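Side-chain contacts in uncharacterized protein (PDB 3FF4), which is of unknown function but belongs to the CoA-binding-domain family of Rossmann-like proteins, and so may bind CoA or a related nucleotide: residues A[94-97]-A[98-102]; A[86-89]-A[90-94]; A[19-22]-A[23-27]. All coordinates share one frame; numbering follows the deposited sequence.

Contact 1: A[94-97]-A[98-102]; sequences NEEL and EEILS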
loop_
_atom_site.group_PDB
_atom_site.type_symbol
_atom_site.label_atom_id
_atom_site.label_comp_id
_atom_site.label_asym_id
_atom_site.label_seq_id
_atom_site.Cartn_x
_atom_site.Cartn_y
_atom_site.Cartn_z
ATOM N N ASN A 94 3.933 12.508 2.904
ATOM C CA ASN A 94 5.325 12.606 3.279
ATOM C C ASN A 94 6.069 13.189 2.086
ATOM O O ASN A 94 6.371 12.484 1.125
ATOM C CB ASN A 94 5.865 11.218 3.676
ATOM C CG ASN A 94 7.347 11.229 4.042
ATOM O OD1 ASN A 94 8.036 12.232 3.857
ATOM N ND2 ASN A 94 7.842 10.101 4.563
ATOM N N GLU A 95 6.338 14.491 2.133
ATOM C CA GLU A 95 6.887 15.160 0.956
ATOM C C GLU A 95 8.251 14.613 0.558
ATOM O O GLU A 95 8.478 14.376 -0.622
ATOM C CB GLU A 95 6.917 16.679 1.104
ATOM C CG GLU A 95 7.404 17.354 -0.164
ATOM C CD GLU A 95 7.072 18.825 -0.212
ATOM O OE1 GLU A 95 5.923 19.159 -0.587
ATOM O OE2 GLU A 95 7.966 19.640 0.099
ATOM N N GLU A 96 9.127 14.378 1.534
ATOM C CA GLU A 96 10.428 13.774 1.265
ATOM C C GLU A 96 10.285 12.437 0.528
ATOM O O GLU A 96 10.962 12.196 -0.486
ATOM C CB GLU A 96 11.238 13.581 2.554
ATOM C CG GLU A 96 12.381 12.585 2.364
ATOM C CD GLU A 96 13.240 12.400 3.599
ATOM O OE1 GLU A 96 12.759 11.805 4.597
ATOM O OE2 GLU A 96 14.412 12.843 3.564
ATOM N N LEU A 97 9.389 11.575 1.004
ATOM C CA LEU A 97 9.237 10.280 0.335
ATOM C C LEU A 97 8.637 10.420 -1.074
ATOM O O LEU A 97 9.077 9.741 -2.008
ATOM C CB LEU A 97 8.498 9.229 1.198
ATOM C CG LEU A 97 8.313 7.869 0.477
ATOM C CD1 LEU A 97 9.644 7.268 0.056
ATOM C CD2 LEU A 97 7.537 6.821 1.300
ATOM N N GLU A 98 7.642 11.282 -1.230
ATOM C CA GLU A 98 7.139 11.626 -2.579
ATOM C C GLU A 98 8.274 11.983 -3.580
ATOM O O GLU A 98 8.327 11.441 -4.693
ATOM C CB GLU A 98 6.106 12.762 -2.482
ATOM C CG GLU A 98 4.887 12.370 -1.624
ATOM C CD GLU A 98 4.046 13.569 -1.111
ATOM O OE1 GLU A 98 3.487 13.451 0.011
ATOM O OE2 GLU A 98 3.929 14.596 -1.815
ATOM N N GLU A 99 9.174 12.877 -3.174
ATOM C CA GLU A 99 10.269 13.310 -4.044
ATOM C C GLU A 99 11.236 12.194 -4.333
ATOM O O GLU A 99 11.678 12.047 -5.467
ATOM C CB GLU A 99 11.045 14.458 -3.428
ATOM C CG GLU A 99 10.250 15.704 -3.381
ATOM C CD GLU A 99 10.999 16.845 -2.727
ATOM O OE1 GLU A 99 12.264 16.806 -2.665
ATOM O OE2 GLU A 99 10.301 17.790 -2.277
ATOM N N ILE A 100 11.566 11.411 -3.312
ATOM C CA ILE A 100 12.474 10.282 -3.500
ATOM C C ILE A 100 11.868 9.305 -4.507
ATOM O O ILE A 100 12.550 8.829 -5.432
ATOM C CB ILE A 100 12.795 9.585 -2.168
ATOM C CG1 ILE A 100 13.717 10.468 -1.315
ATOM C CG2 ILE A 100 13.434 8.228 -2.423
ATOM C CD1 ILE A 100 13.938 9.934 0.095
ATOM N N LEU A 101 10.578 9.029 -4.350
ATOM C CA LEU A 101 9.877 8.153 -5.307
ATOM C C LEU A 101 9.912 8.707 -6.735
ATOM O O LEU A 101 10.361 8.019 -7.662
ATOM C CB LEU A 101 8.424 7.914 -4.873
ATOM C CG LEU A 101 8.278 7.045 -3.620
ATOM C CD1 LEU A 101 6.848 7.133 -3.074
ATOM C CD2 LEU A 101 8.688 5.596 -3.887
ATOM N N SER A 102 9.421 9.935 -6.910
ATOM C CA SER A 102 9.296 10.518 -8.222
ATOM C C SER A 102 10.675 10.680 -8.882
ATOM O O SER A 102 10.795 10.470 -10.076
ATOM C CB SER A 102 8.508 11.826 -8.127
ATOM O OG SER A 102 9.152 12.706 -7.192
#
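Asn94 O takes Glu98 N at 2.9 Å, the first of the four i to i+4 backbone bonds that join 94-97 to 98-102 (Glu99 to Glu95, Ile100 to Glu96 and Leu101 to Leu97 follow) and define the first turns of helix 95-103. Asn94 is the N-cap. Its OD1 accepts from Leu97 N in a weak but fairly straight bond, 3.2 Å and 166°. A second link runs from Asn94 N to Glu98 OE1 at 3.1 Å. It reaches the oxygen on the anti side of the carboxylate, 24° out of its plane. With CG beside its own backbone N (chi1 -61°) and an extended chain beyond, Glu98 is folded back toward the amino end of the helix, where the helix dipole would probably favour its negative charge. Further round, Glu95 OE2 and Glu99 OE2 are 3.8 Å apart, like charges at an exposed surface that probably disfavour each other. Glu96 and Ile100 run alongside each other, CG of Glu96 3.8 Å from CD1 of Ile100. On the buried side, CG of Leu97 meets CD1 of Leu101 at 3.9 Å. Asn94 ND2 bonds to Gln71 OE1 and Tyr75 OH, and Glu96 OE1 also to Tyr75 OH. Leu97 and Leu101 pack on Ile78 of helix 75-81 and on Phe88 of strand 85-88, while Glu98 leans on Pro108 and Ile110 of strand 107-110.

Contact 2: A[86-89]-A[90-94]; sequences VIFN and PGTEN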
loop_
_atom_site.group_PDB
_atom_site.type_symbol
_atom_site.label_atom_id
_atom_site.label_comp_id
_atom_site.label_asym_id
_atom_site.label_seq_id
_atom_site.Cartn_x
_atom_site.Cartn_y
_atom_site.Cartn_z
ATOM N N VAL A 86 2.868 4.670 -5.769
ATOM C CA VAL A 86 2.710 4.558 -4.336
ATOM C C VAL A 86 1.584 5.522 -3.922
ATOM O O VAL A 86 1.624 6.710 -4.274
ATOM C CB VAL A 86 4.011 4.869 -3.567
ATOM C CG1 VAL A 86 3.776 4.857 -2.059
ATOM C CG2 VAL A 86 5.134 3.852 -3.894
ATOM N N ILE A 87 0.575 5.006 -3.221
ATOM C CA ILE A 87 -0.556 5.850 -2.758
ATOM C C ILE A 87 -0.363 6.270 -1.289
ATOM O O ILE A 87 -0.155 5.408 -0.400
ATOM C CB ILE A 87 -1.916 5.151 -2.882
ATOM C CG1 ILE A 87 -2.167 4.716 -4.321
ATOM C CG2 ILE A 87 -3.081 6.093 -2.350
ATOM C CD1 ILE A 87 -3.422 3.843 -4.527
ATOM N N PHE A 88 -0.368 7.589 -1.071
ATOM C CA PHE A 88 -0.360 8.216 0.270
ATOM C C PHE A 88 -1.801 8.493 0.739
ATOM O O PHE A 88 -2.391 9.553 0.418
ATOM C CB PHE A 88 0.466 9.518 0.225
ATOM C CG PHE A 88 1.904 9.272 -0.066
ATOM C CD1 PHE A 88 2.835 9.218 0.960
ATOM C CD2 PHE A 88 2.313 8.954 -1.353
ATOM C CE1 PHE A 88 4.165 8.933 0.669
ATOM C CE2 PHE A 88 3.639 8.655 -1.629
ATOM C CZ PHE A 88 4.558 8.650 -0.636
ATOM N N ASN A 89 -2.374 7.525 1.473
ATOM C CA ASN A 89 -3.713 7.667 2.056
ATOM C C ASN A 89 -3.686 8.728 3.170
ATOM O O ASN A 89 -2.599 9.078 3.642
ATOM C CB ASN A 89 -4.226 6.301 2.531
ATOM C CG ASN A 89 -4.220 5.296 1.415
ATOM O OD1 ASN A 89 -5.086 5.321 0.544
ATOM N ND2 ASN A 89 -3.210 4.457 1.380
ATOM N N PRO A 90 -4.865 9.258 3.565
ATOM C CA PRO A 90 -4.919 10.323 4.547
ATOM C C PRO A 90 -4.102 10.075 5.808
ATOM O O PRO A 90 -4.236 9.027 6.484
ATOM C CB PRO A 90 -6.434 10.467 4.832
ATOM C CG PRO A 90 -7.043 10.214 3.440
ATOM C CD PRO A 90 -6.205 8.970 3.010
ATOM N N GLY A 91 -3.259 11.060 6.091
ATOM C CA GLY A 91 -2.370 11.067 7.238
ATOM C C GLY A 91 -1.031 10.393 6.972
ATOM O O GLY A 91 -0.187 10.338 7.875
ATOM N N THR A 92 -0.802 9.879 5.760
ATOM C CA THR A 92 0.496 9.266 5.475
ATOM C C THR A 92 1.366 10.180 4.600
ATOM O O THR A 92 2.506 9.826 4.278
ATOM C CB THR A 92 0.359 7.886 4.781
ATOM O OG1 THR A 92 -0.139 8.080 3.453
ATOM C CG2 THR A 92 -0.577 6.947 5.565
ATOM N N GLU A 93 0.836 11.343 4.215
ATOM C CA GLU A 93 1.548 12.252 3.311
ATOM C C GLU A 93 2.971 12.548 3.820
ATOM O O GLU A 93 3.185 12.836 5.006
ATOM C CB GLU A 93 0.798 13.591 3.113
ATOM C CG GLU A 93 -0.569 13.507 2.405
ATOM C CD GLU A 93 -1.733 13.160 3.346
ATOM O OE1 GLU A 93 -1.487 12.751 4.510
ATOM O OE2 GLU A 93 -2.909 13.259 2.917
ATOM N N ASN A 94 3.933 12.508 2.904
ATOM C CA ASN A 94 5.325 12.606 3.279
ATOM C C ASN A 94 6.069 13.189 2.086
ATOM O O ASN A 94 6.371 12.484 1.125
ATOM C CB ASN A 94 5.865 11.218 3.676
ATOM C CG ASN A 94 7.347 11.229 4.042
ATOM O OD1 ASN A 94 8.036 12.232 3.857
ATOM N ND2 ASN A 94 7.842 10.101 4.563
HETATM O O HOH W 1 -4.265 11.371 1.394
#
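Thr92 grips Asn89 O with two hydrogen bonds: its backbone N at 2.9 Å and its OG1 at 2.7 Å. The hydroxyl lies in the carbonyl plane, on a lone pair, whereas the amide is tilted 15° from it. With OG1 set between backbone N and carbonyl carbon (chi1 69°), the threonine hydroxyl faces back into the turn. The Thr92 N to Asn89 O hydrogen bond closes a type II beta turn, with Pro90 second and Gly91 third at the positive phi that suits glycine. Gly91 N also makes a weak bond to Glu93 OE1, 2.9 Å long. A water donates to Phe88 O and to Glu93 OE2, tying the strand end to the loop. The turn follows strand 85-88 at its carboxyl end, opening the beta-alpha-beta crossover through helix 95-103 to strand 107-110; in Rossmann-like folds ligands commonly bind at this end of the sheet. Asn89 OD1 bonds to Thr113 OG1, and its ND2 to Leu64 O and Thr63 OG1. Contacts with the Phe88 ring are mixed: Thr92 O, which accepts from Gln71 NE2, lies in plane at its edge, 3.4 Å from CD1, while Asn94 CB makes an apolar contact 4.1 Å from Phe88 CE1.

Contact 3: A[19-22]-A[23-27]; sequences YAYL and AAERL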
loop_
_atom_site.group_PDB
_atom_site.type_symbol
_atom_site.label_atom_id
_atom_site.label_comp_id
_atom_site.label_asym_id
_atom_site.label_seq_id
_atom_site.Cartn_x
_atom_site.Cartn_y
_atom_site.Cartn_z
ATOM N N TYR A 19 -8.463 1.551 8.387
ATOM C CA TYR A 19 -8.464 1.801 6.948
ATOM C C TYR A 19 -7.648 0.800 6.117
ATOM O O TYR A 19 -8.034 0.499 5.002
ATOM C CB TYR A 19 -8.143 3.272 6.604
ATOM C CG TYR A 19 -9.396 4.137 6.663
ATOM C CD1 TYR A 19 -10.099 4.293 7.854
ATOM C CD2 TYR A 19 -9.886 4.761 5.525
ATOM C CE1 TYR A 19 -11.246 5.069 7.923
ATOM C CE2 TYR A 19 -11.028 5.563 5.576
ATOM C CZ TYR A 19 -11.694 5.708 6.773
ATOM O OH TYR A 19 -12.831 6.448 6.829
ATOM N N ALA A 20 -6.558 0.260 6.657
ATOM C CA ALA A 20 -5.799 -0.757 5.886
ATOM C C ALA A 20 -6.605 -2.030 5.678
ATOM O O ALA A 20 -6.404 -2.741 4.676
ATOM C CB ALA A 20 -4.445 -1.092 6.539
ATOM N N TYR A 21 -7.486 -2.325 6.639
ATOM C CA TYR A 21 -8.423 -3.436 6.516
ATOM C C TYR A 21 -9.519 -3.082 5.520
ATOM O O TYR A 21 -9.763 -3.834 4.570
ATOM C CB TYR A 21 -9.029 -3.847 7.862
ATOM C CG TYR A 21 -9.772 -5.160 7.795
ATOM C CD1 TYR A 21 -9.112 -6.356 8.076
ATOM C CD2 TYR A 21 -11.131 -5.207 7.440
ATOM C CE1 TYR A 21 -9.772 -7.582 8.015
ATOM C CE2 TYR A 21 -11.804 -6.430 7.364
ATOM C CZ TYR A 21 -11.110 -7.610 7.650
ATOM O OH TYR A 21 -11.753 -8.829 7.607
ATOM N N LEU A 22 -10.160 -1.932 5.718
ATOM C CA LEU A 22 -11.127 -1.469 4.734
ATOM C C LEU A 22 -10.548 -1.538 3.287
ATOM O O LEU A 22 -11.241 -1.983 2.365
ATOM C CB LEU A 22 -11.634 -0.078 5.088
ATOM C CG LEU A 22 -12.230 -0.010 6.497
ATOM C CD1 LEU A 22 -12.649 1.412 6.842
ATOM C CD2 LEU A 22 -13.431 -0.967 6.626
ATOM N N ALA A 23 -9.281 -1.147 3.103
ATOM C CA ALA A 23 -8.707 -1.146 1.762
ATOM C C ALA A 23 -8.611 -2.557 1.192
ATOM O O ALA A 23 -8.908 -2.766 0.022
ATOM C CB ALA A 23 -7.342 -0.477 1.743
ATOM N N ALA A 24 -8.187 -3.514 2.014
ATOM C CA ALA A 24 -8.076 -4.905 1.566
ATOM C C ALA A 24 -9.428 -5.408 1.088
ATOM O O ALA A 24 -9.495 -6.022 0.013
ATOM C CB ALA A 24 -7.517 -5.803 2.664
ATOM N N GLU A 25 -10.481 -5.097 1.852
ATOM C CA GLU A 25 -11.860 -5.456 1.488
ATOM C C GLU A 25 -12.289 -4.858 0.148
ATOM O O GLU A 25 -12.858 -5.568 -0.678
ATOM C CB GLU A 25 -12.870 -4.997 2.542
ATOM C CG GLU A 25 -12.869 -5.793 3.819
ATOM C CD GLU A 25 -13.987 -5.372 4.788
ATOM O OE1 GLU A 25 -14.227 -4.143 4.954
ATOM O OE2 GLU A 25 -14.621 -6.281 5.382
ATOM N N ARG A 26 -12.045 -3.556 -0.057
ATOM C CA ARG A 26 -12.432 -2.944 -1.328
ATOM C C ARG A 26 -11.574 -3.478 -2.487
ATOM O O ARG A 26 -12.101 -3.769 -3.549
ATOM C CB ARG A 26 -12.399 -1.410 -1.295
ATOM C CG ARG A 26 -13.360 -0.733 -0.334
ATOM C CD ARG A 26 -14.836 -0.891 -0.711
ATOM N NE ARG A 26 -15.370 -2.095 -0.097
ATOM C CZ ARG A 26 -16.115 -2.998 -0.729
ATOM N NH1 ARG A 26 -16.440 -2.836 -1.998
ATOM N NH2 ARG A 26 -16.541 -4.067 -0.091
ATOM N N LEU A 27 -10.258 -3.596 -2.289
ATOM C CA LEU A 27 -9.384 -4.132 -3.340
ATOM C C LEU A 27 -9.852 -5.510 -3.742
ATOM O O LEU A 27 -10.033 -5.811 -4.936
ATOM C CB LEU A 27 -7.938 -4.199 -2.843
ATOM C CG LEU A 27 -7.229 -2.846 -2.765
ATOM C CD1 LEU A 27 -6.011 -2.905 -1.833
ATOM C CD2 LEU A 27 -6.845 -2.305 -4.186
#
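Tyr21 presents a ring edge to the Glu25 carboxylate: OE2 lies near the ring plane, 3.4 Å from CE2, with ring and carboxylate planes 56° apart. The other flat group, the ring of Tyr19, has Leu22 CD1 over one face, 4.0 Å above the plane and offset toward the rim. All this is i to i+3 and i to i+4 packing on helix 19-30, the crossover helix of the beta-alpha-beta unit between strands 7-10 and 34-37 of the Rossmann-like sheet. The carboxylate spans two neighbours, because its other oxygen, OE1, touches Leu22 CD2 at 3.7 Å. An oxygen beside the ring's C-H rim, rather than over its face, is the electrostatically milder placement and is probably mildly attractive. Chi1 of -168° leans the Tyr21 ring round to the side of the helix where Glu25 stands, and the extended Glu25 chain reaches back toward the amino end to meet CE2. Cutting Glu25 back to an alanine removes the carboxylate, and Tyr21 CE2 and Leu22 CD2 are then likely to lose their shared neighbour, leaving the ring to its packing on Val44 and Leu45. Ala20 and Ala24 both touch Ile9 of strand 7-10, consistent with close helix-on-sheet packing, and Ala24 also meets Val44 of strand 43-44. Between those two alanines the backbone bond is long: Ala24 N is 3.3 Å from Ala20 O and stands 41° out of the carbonyl plane.

Overall arrangement
Contacts 1 and 2 follow each other in the chain, share Asn94, and touch where Leu101 CD1 packs 3.7 Å from Phe88 CZ. Contact 3 lies on the other side of the chain's centre from contact 1, about 24 Å between centres, in the unit of strand 7-10 and helix 19-30. All three are partly buried, but contact 1 is the most peripheral, its centre about 15 Å from that of the chain against about 9 Å for contact 2 and 10 Å for contact 3. In contact 1 the exposed side carries Glu95, Glu96 and Glu99, while Glu98 turns onto strand 107-110; in contact 3 the inner side is Ala20, Ala24 and Leu27. Contact 2 instead relies on turn bonds, a bridging water and buried amide groups.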